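Arsenite methyltransferase (Chlamydomonas reinhardtii, PDB 5EVJ) probably methylates trivalent arsenic, transferring methyl groups from S-adenosylmethionine to arsenic triglutathione to give mono-, di- and trimethylated products. Local coordinates at residues T240-L245 and Y271-V276; E285-V290 and A344-Q349. The protein carries 15 engineered substitutions. One frame throughout, in Å; residues are numbered along the deposited sequence.

Contact 1 (T240-L245 and Y271-V276); sequences TDPRQL and YRLFKV
Arg-243 and Arg-272 form an antiparallel hydrogen-bonded pair through their backbones: Arg-272 N to Arg-243 O at 2.7 Å, Arg-243 N to Arg-272 O at 3.0 Å. Toward Asp-241 and Phe-274 the backbones part and water bridges them. One molecule donates to Asp-241 O and Arg-272 O and accepts from Phe-274 N; two more connect Phe-274 O with the amides of Thr-240 and Asp-241. Another water accepts from Tyr-271 OH, 2.6 Å away, and donates to Gln-244 OE1; Gln-244 NE2 hydrogen-bonds Asp-308 OD2. In Arg-243 the bend at chi2 (-82°) sets CD; NE and NH2, in the guanidinium plane, both reach Asp-241 OD2. Asn-323 also donates to that oxygen, and Asp-307 salt-bridges Arg-243 NH1. Arg-272 lays CG and CD against Leu-245 CB, both at 4.1 Å, while its NE forms a salt bridge with Glu-194 and NH1 hydrogen-bonds Leu-306 O and Tyr-304 OH. Pro-242 CB meets Leu-273 CD1 at 3.6 Å. Here strand 243-249, outermost in the mixed sheet of the Rossmann-like methyltransferase fold, joins strand 266-274; strand 193-202 flanks the latter, helix 227-237 packs on Pro-242 and Tyr-271, and helix 322-329 touches Arg-243 and Phe-274.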
loop_
_atom_site.group_PDB
_atom_site.type_symbol
_atom_site.label_atom_id
_atom_site.label_comp_id
_atom_site.label_asym_id
_atom_site.label_seq_id
_atom_site.Cartn_x
_atom_site.Cartn_y
_atom_site.Cartn_z
ATOM N N THR A 240 -9.808 5.846 8.029
ATOM C CA THR A 240 -10.560 7.069 7.965
ATOM C C THR A 240 -10.005 8.119 7.038
ATOM O O THR A 240 -10.735 9.037 6.689
ATOM C CB THR A 240 -10.703 7.597 9.345
ATOM O OG1 THR A 240 -11.111 6.504 10.149
ATOM C CG2 THR A 240 -11.736 8.755 9.433
ATOM N N ASP A 241 -8.722 8.013 6.646
ATOM C CA ASP A 241 -8.105 9.087 5.820
ATOM C C ASP A 241 -7.077 8.552 4.873
ATOM O O ASP A 241 -5.877 8.767 5.057
ATOM C CB ASP A 241 -7.592 10.185 6.706
ATOM C CG ASP A 241 -6.893 11.327 5.920
ATOM O OD1 ASP A 241 -7.183 11.565 4.716
ATOM O OD2 ASP A 241 -6.028 12.005 6.501
ATOM N N PRO A 242 -7.534 7.794 3.867
ATOM C CA PRO A 242 -6.655 7.313 2.832
ATOM C C PRO A 242 -5.827 8.432 2.233
ATOM O O PRO A 242 -6.329 9.497 2.068
ATOM C CB PRO A 242 -7.626 6.791 1.738
ATOM C CG PRO A 242 -8.836 6.395 2.479
ATOM C CD PRO A 242 -8.942 7.529 3.508
ATOM N N ARG A 243 -4.569 8.159 1.903
ATOM C CA ARG A 243 -3.671 9.162 1.354
ATOM C C ARG A 243 -3.106 8.596 0.098
ATOM O O ARG A 243 -2.708 7.447 0.032
ATOM C CB ARG A 243 -2.533 9.467 2.329
ATOM C CG ARG A 243 -2.956 10.179 3.606
ATOM C CD ARG A 243 -3.120 11.691 3.450
ATOM N NE ARG A 243 -3.611 12.224 4.728
ATOM C CZ ARG A 243 -2.840 12.869 5.595
ATOM N NH1 ARG A 243 -1.582 13.094 5.293
ATOM N NH2 ARG A 243 -3.333 13.307 6.751
ATOM N N GLN A 244 -3.084 9.427 -0.907
ATOM C CA GLN A 244 -2.620 9.086 -2.221
ATOM C C GLN A 244 -1.092 9.357 -2.266
ATOM O O GLN A 244 -0.616 10.489 -2.047
ATOM C CB GLN A 244 -3.446 9.949 -3.191
ATOM C CG GLN A 244 -2.854 10.035 -4.574
ATOM C CD GLN A 244 -3.811 10.666 -5.568
ATOM O OE1 GLN A 244 -4.993 10.318 -5.625
ATOM N NE2 GLN A 244 -3.298 11.615 -6.352
ATOM N N LEU A 245 -0.297 8.342 -2.529
ATOM C CA LEU A 245 1.144 8.590 -2.564
ATOM C C LEU A 245 1.544 9.050 -3.963
ATOM O O LEU A 245 2.348 9.953 -4.112
ATOM C CB LEU A 245 1.931 7.306 -2.174
ATOM C CG LEU A 245 3.478 7.405 -2.330
ATOM C CD1 LEU A 245 4.055 8.546 -1.489
ATOM C CD2 LEU A 245 4.236 6.122 -2.058
ATOM N N TYR A 271 -2.056 3.940 -2.717
ATOM C CA TYR A 271 -2.725 4.476 -1.554
ATOM C C TYR A 271 -2.028 4.050 -0.289
ATOM O O TYR A 271 -1.476 2.918 -0.219
ATOM C CB TYR A 271 -4.207 3.941 -1.488
ATOM C CG TYR A 271 -5.163 4.845 -2.239
ATOM C CD1 TYR A 271 -5.393 6.159 -1.823
ATOM C CD2 TYR A 271 -5.848 4.375 -3.370
ATOM C CE1 TYR A 271 -6.294 6.992 -2.502
ATOM C CE2 TYR A 271 -6.740 5.165 -4.059
ATOM C CZ TYR A 271 -6.932 6.493 -3.653
ATOM O OH TYR A 271 -7.781 7.266 -4.395
ATOM N N ARG A 272 -2.167 4.897 0.730
ATOM C CA ARG A 272 -1.647 4.667 2.036
ATOM C C ARG A 272 -2.776 4.661 3.055
ATOM O O ARG A 272 -3.450 5.679 3.262
ATOM C CB ARG A 272 -0.604 5.707 2.382
ATOM C CG ARG A 272 0.489 5.758 1.309
ATOM C CD ARG A 272 1.698 6.510 1.890
ATOM N NE ARG A 272 2.494 5.701 2.825
ATOM C CZ ARG A 272 3.791 5.885 3.114
ATOM N NH1 ARG A 272 4.470 6.892 2.592
ATOM N NH2 ARG A 272 4.445 5.024 3.939
ATOM N N LEU A 273 -2.952 3.512 3.721
ATOM C CA LEU A 273 -4.052 3.316 4.622
ATOM C C LEU A 273 -3.482 2.958 5.999
ATOM O O LEU A 273 -3.208 1.758 6.303
ATOM C CB LEU A 273 -4.928 2.228 4.090
ATOM C CG LEU A 273 -6.117 2.516 3.165
ATOM C CD1 LEU A 273 -5.908 3.672 2.196
ATOM C CD2 LEU A 273 -6.527 1.237 2.431
ATOM N N PHE A 274 -3.335 3.980 6.837
ATOM C CA PHE A 274 -2.719 3.790 8.108
ATOM C C PHE A 274 -3.720 3.428 9.087
ATOM O O PHE A 274 -4.875 3.959 9.031
ATOM C CB PHE A 274 -2.059 5.071 8.596
ATOM C CG PHE A 274 -0.752 5.321 7.947
ATOM C CD1 PHE A 274 0.441 4.812 8.517
ATOM C CD2 PHE A 274 -0.685 6.024 6.743
ATOM C CE1 PHE A 274 1.671 5.031 7.903
ATOM C CE2 PHE A 274 0.537 6.263 6.146
ATOM C CZ PHE A 274 1.747 5.780 6.707
ATOM N N LYS A 275 -3.251 2.619 10.058
ATOM C CA LYS A 275 -4.094 2.225 11.157
ATOM C C LYS A 275 -3.562 2.797 12.474
ATOM O O LYS A 275 -2.561 2.379 12.966
ATOM C CB LYS A 275 -4.230 0.686 11.182
ATOM C CG LYS A 275 -4.869 0.185 12.459
ATOM C CD LYS A 275 -5.288 -1.285 12.396
ATOM C CE LYS A 275 -5.739 -1.876 13.790
ATOM N NZ LYS A 275 -6.079 -3.380 13.633
ATOM N N VAL A 276 -4.260 3.720 13.064
ATOM C CA VAL A 276 -3.794 4.259 14.355
ATOM C C VAL A 276 -5.020 4.427 15.215
ATOM O O VAL A 276 -5.625 5.505 15.278
ATOM C CB VAL A 276 -2.985 5.581 14.185
ATOM C CG1 VAL A 276 -2.387 5.958 15.511
ATOM C CG2 VAL A 276 -1.916 5.434 13.103
HETATM O O HOH W 1 -7.549 4.883 10.006
HETATM O O HOH W 2 -4.279 6.650 5.767
HETATM O O HOH W 3 -6.600 5.946 7.051
HETATM O O HOH W 4 -7.667 9.851 -4.579
#

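Contact 2 (E285-V290 and A344-Q349); sequences EDYGQV and AVHYGQ
Asp-286, Tyr-287 and Tyr-347 have the most surface buried where segments 285-290 and 344-349 meet in a short, irregular antiparallel pairing, with an Asx turn at Asp-286. Two backbone bonds from Asp-286 hold the segments together: its N donates to Gly-348 O at 2.8 Å, and its O accepts from Tyr-347 N at the same length, with the donor almost in line with the carbonyl. With CG anti to the backbone N (chi1 -169°), the carboxylate carbon of Asp-286 lies 3.9 Å from Tyr-347 CB, with the carboxylate and phenol planes 52° apart. OD1 closes the Asx turn by accepting from Gly-288 N, a bond that helps fix the carboxylate's rotation. Tyr-347 sets the CD2-CE2 edge of its ring against the turn, with Asp-286 O and Tyr-287 O both near the ring plane; CE2 comes within 3.4 Å of Tyr-287 O. Val-345 CG1, from its own segment, covers one face of this ring near the rim. Tyr-287 lies across the His-346 side chain, the two ring planes inclined at 54° and neither stacked nor edge-to-face. Its OH bonds to Glu-281, which ties the ring to the chain preceding this segment. Gly-348 N lies over the centre of one face of the His-346 ring, while Glu-285 OE1 lies 3.1 Å from His-346 CE1 at the ring edge. At the backbone angles of Gly-348 a CB would press on the carbonyl O of the residue before; at Gly-288, where phi is positive, it would run into Tyr-347 CE2. This is a surface contact, and several of its residues also touch crystal neighbours. The closest approach of Tyr-287 to the imidazole is CE1 to ND1 of His-346, at 3.5 Å.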
loop_
_atom_site.group_PDB
_atom_site.type_symbol
_atom_site.label_atom_id
_atom_site.label_comp_id
_atom_site.label_asym_id
_atom_site.label_seq_id
_atom_site.Cartn_x
_atom_site.Cartn_y
_atom_site.Cartn_z
ATOM N N GLU A 285 -7.432 18.149 11.363
ATOM C CA GLU A 285 -7.809 18.829 12.591
ATOM C C GLU A 285 -6.548 19.384 13.195
ATOM O O GLU A 285 -5.478 18.741 13.163
ATOM C CB GLU A 285 -8.413 17.853 13.634
ATOM C CG GLU A 285 -9.750 17.217 13.225
ATOM C CD GLU A 285 -10.901 18.246 13.118
ATOM O OE1 GLU A 285 -10.684 19.466 13.431
ATOM O OE2 GLU A 285 -12.040 17.858 12.726
ATOM N N ASP A 286 -6.665 20.539 13.836
ATOM C CA ASP A 286 -5.464 21.286 14.215
ATOM C C ASP A 286 -5.149 21.107 15.687
ATOM O O ASP A 286 -5.823 21.685 16.501
ATOM C CB ASP A 286 -5.709 22.781 13.946
ATOM C CG ASP A 286 -4.386 23.657 14.055
ATOM O OD1 ASP A 286 -3.334 23.158 14.607
ATOM O OD2 ASP A 286 -4.424 24.819 13.520
ATOM N N TYR A 287 -4.115 20.373 16.045
ATOM C CA TYR A 287 -3.714 20.322 17.444
ATOM C C TYR A 287 -2.386 21.084 17.688
ATOM O O TYR A 287 -1.774 20.940 18.758
ATOM C CB TYR A 287 -3.600 18.855 17.907
ATOM C CG TYR A 287 -4.861 18.090 17.714
ATOM C CD1 TYR A 287 -5.900 18.205 18.612
ATOM C CD2 TYR A 287 -5.032 17.256 16.603
ATOM C CE1 TYR A 287 -7.093 17.511 18.417
ATOM C CE2 TYR A 287 -6.192 16.560 16.413
ATOM C CZ TYR A 287 -7.233 16.716 17.321
ATOM O OH TYR A 287 -8.404 16.028 17.152
ATOM N N GLY A 288 -1.978 21.923 16.734
ATOM C CA GLY A 288 -0.731 22.682 16.868
ATOM C C GLY A 288 0.564 21.860 16.920
ATOM O O GLY A 288 1.582 22.315 17.522
ATOM N N GLN A 289 0.548 20.668 16.297
ATOM C CA GLN A 289 1.724 19.855 16.304
ATOM C C GLN A 289 2.710 20.256 15.204
ATOM O O GLN A 289 2.319 20.811 14.142
ATOM C CB GLN A 289 1.363 18.373 16.210
ATOM C CG GLN A 289 0.549 17.835 17.376
ATOM C CD GLN A 289 -0.291 16.633 16.916
ATOM O OE1 GLN A 289 -1.115 16.733 16.003
ATOM N NE2 GLN A 289 0.010 15.487 17.465
ATOM N N VAL A 290 3.982 19.924 15.448
ATOM C CA VAL A 290 5.052 20.082 14.405
ATOM C C VAL A 290 5.778 18.775 14.211
ATOM O O VAL A 290 6.136 18.150 15.216
ATOM C CB VAL A 290 6.081 21.127 14.932
ATOM C CG1 VAL A 290 7.323 21.253 14.030
ATOM C CG2 VAL A 290 5.360 22.473 15.153
ATOM N N ALA A 344 -3.549 17.649 23.495
ATOM C CA ALA A 344 -4.317 18.160 24.668
ATOM C C ALA A 344 -5.193 19.383 24.377
ATOM O O ALA A 344 -6.118 19.714 25.140
ATOM C CB ALA A 344 -3.430 18.392 25.899
ATOM N N VAL A 345 -4.910 20.069 23.289
ATOM C CA VAL A 345 -5.656 21.268 23.019
ATOM C C VAL A 345 -5.955 21.248 21.583
ATOM O O VAL A 345 -5.048 21.107 20.774
ATOM C CB VAL A 345 -4.913 22.617 23.366
ATOM C CG1 VAL A 345 -5.825 23.788 22.966
ATOM C CG2 VAL A 345 -4.500 22.707 24.872
ATOM N N HIS A 346 -7.245 21.409 21.281
ATOM C CA HIS A 346 -7.710 21.467 19.894
ATOM C C HIS A 346 -7.891 22.919 19.464
ATOM O O HIS A 346 -8.511 23.748 20.196
ATOM C CB HIS A 346 -9.029 20.646 19.800
ATOM C CG HIS A 346 -9.718 20.705 18.480
ATOM N ND1 HIS A 346 -9.232 20.077 17.356
ATOM C CD2 HIS A 346 -10.883 21.273 18.116
ATOM C CE1 HIS A 346 -10.042 20.302 16.331
ATOM N NE2 HIS A 346 -11.053 21.026 16.778
ATOM N N TYR A 347 -7.419 23.218 18.261
ATOM C CA TYR A 347 -7.419 24.603 17.777
ATOM C C TYR A 347 -8.403 24.872 16.683
ATOM O O TYR A 347 -8.595 26.035 16.295
ATOM C CB TYR A 347 -5.992 25.044 17.277
ATOM C CG TYR A 347 -4.972 25.048 18.399
ATOM C CD1 TYR A 347 -4.819 26.156 19.241
ATOM C CD2 TYR A 347 -4.189 23.917 18.636
ATOM C CE1 TYR A 347 -3.894 26.122 20.292
ATOM C CE2 TYR A 347 -3.270 23.852 19.681
ATOM C CZ TYR A 347 -3.114 24.942 20.505
ATOM O OH TYR A 347 -2.195 24.818 21.528
ATOM N N GLY A 348 -8.994 23.813 16.111
ATOM C CA GLY A 348 -9.903 24.100 15.028
ATOM C C GLY A 348 -9.517 23.283 13.848
ATOM O O GLY A 348 -8.716 22.369 13.949
ATOM N N GLN A 349 -10.153 23.549 12.731
ATOM C CA GLN A 349 -9.811 22.817 11.592
ATOM C C GLN A 349 -8.469 23.326 10.994
ATOM O O GLN A 349 -8.231 24.528 10.933
ATOM C CB GLN A 349 -10.934 22.979 10.593
ATOM C CG GLN A 349 -10.742 22.117 9.341
ATOM C CD GLN A 349 -11.875 22.339 8.394
ATOM O OE1 GLN A 349 -12.972 22.892 8.786
ATOM N NE2 GLN A 349 -11.677 21.933 7.163
#

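How the contacts relate
Contact 1 joins two strands at the margin of the large mixed sheet, whereas contact 2 lies at the periphery of the chain; their centres are about 9 and 28 Å from the chain centre. The two contacts are about 20 Å apart between centres and do not touch, with nearest atoms about 8 Å apart. Along the chain they run in series: after strand 266-274, which supplies half of contact 1, strand 285-286 of contact 2 is the next strand in the chain. Helix 322-329, which packs on contact 1, belongs to the chain between the two halves of contact 2. A bound sodium ion lies about 13 Å from the Leu-245 side chain in contact 1.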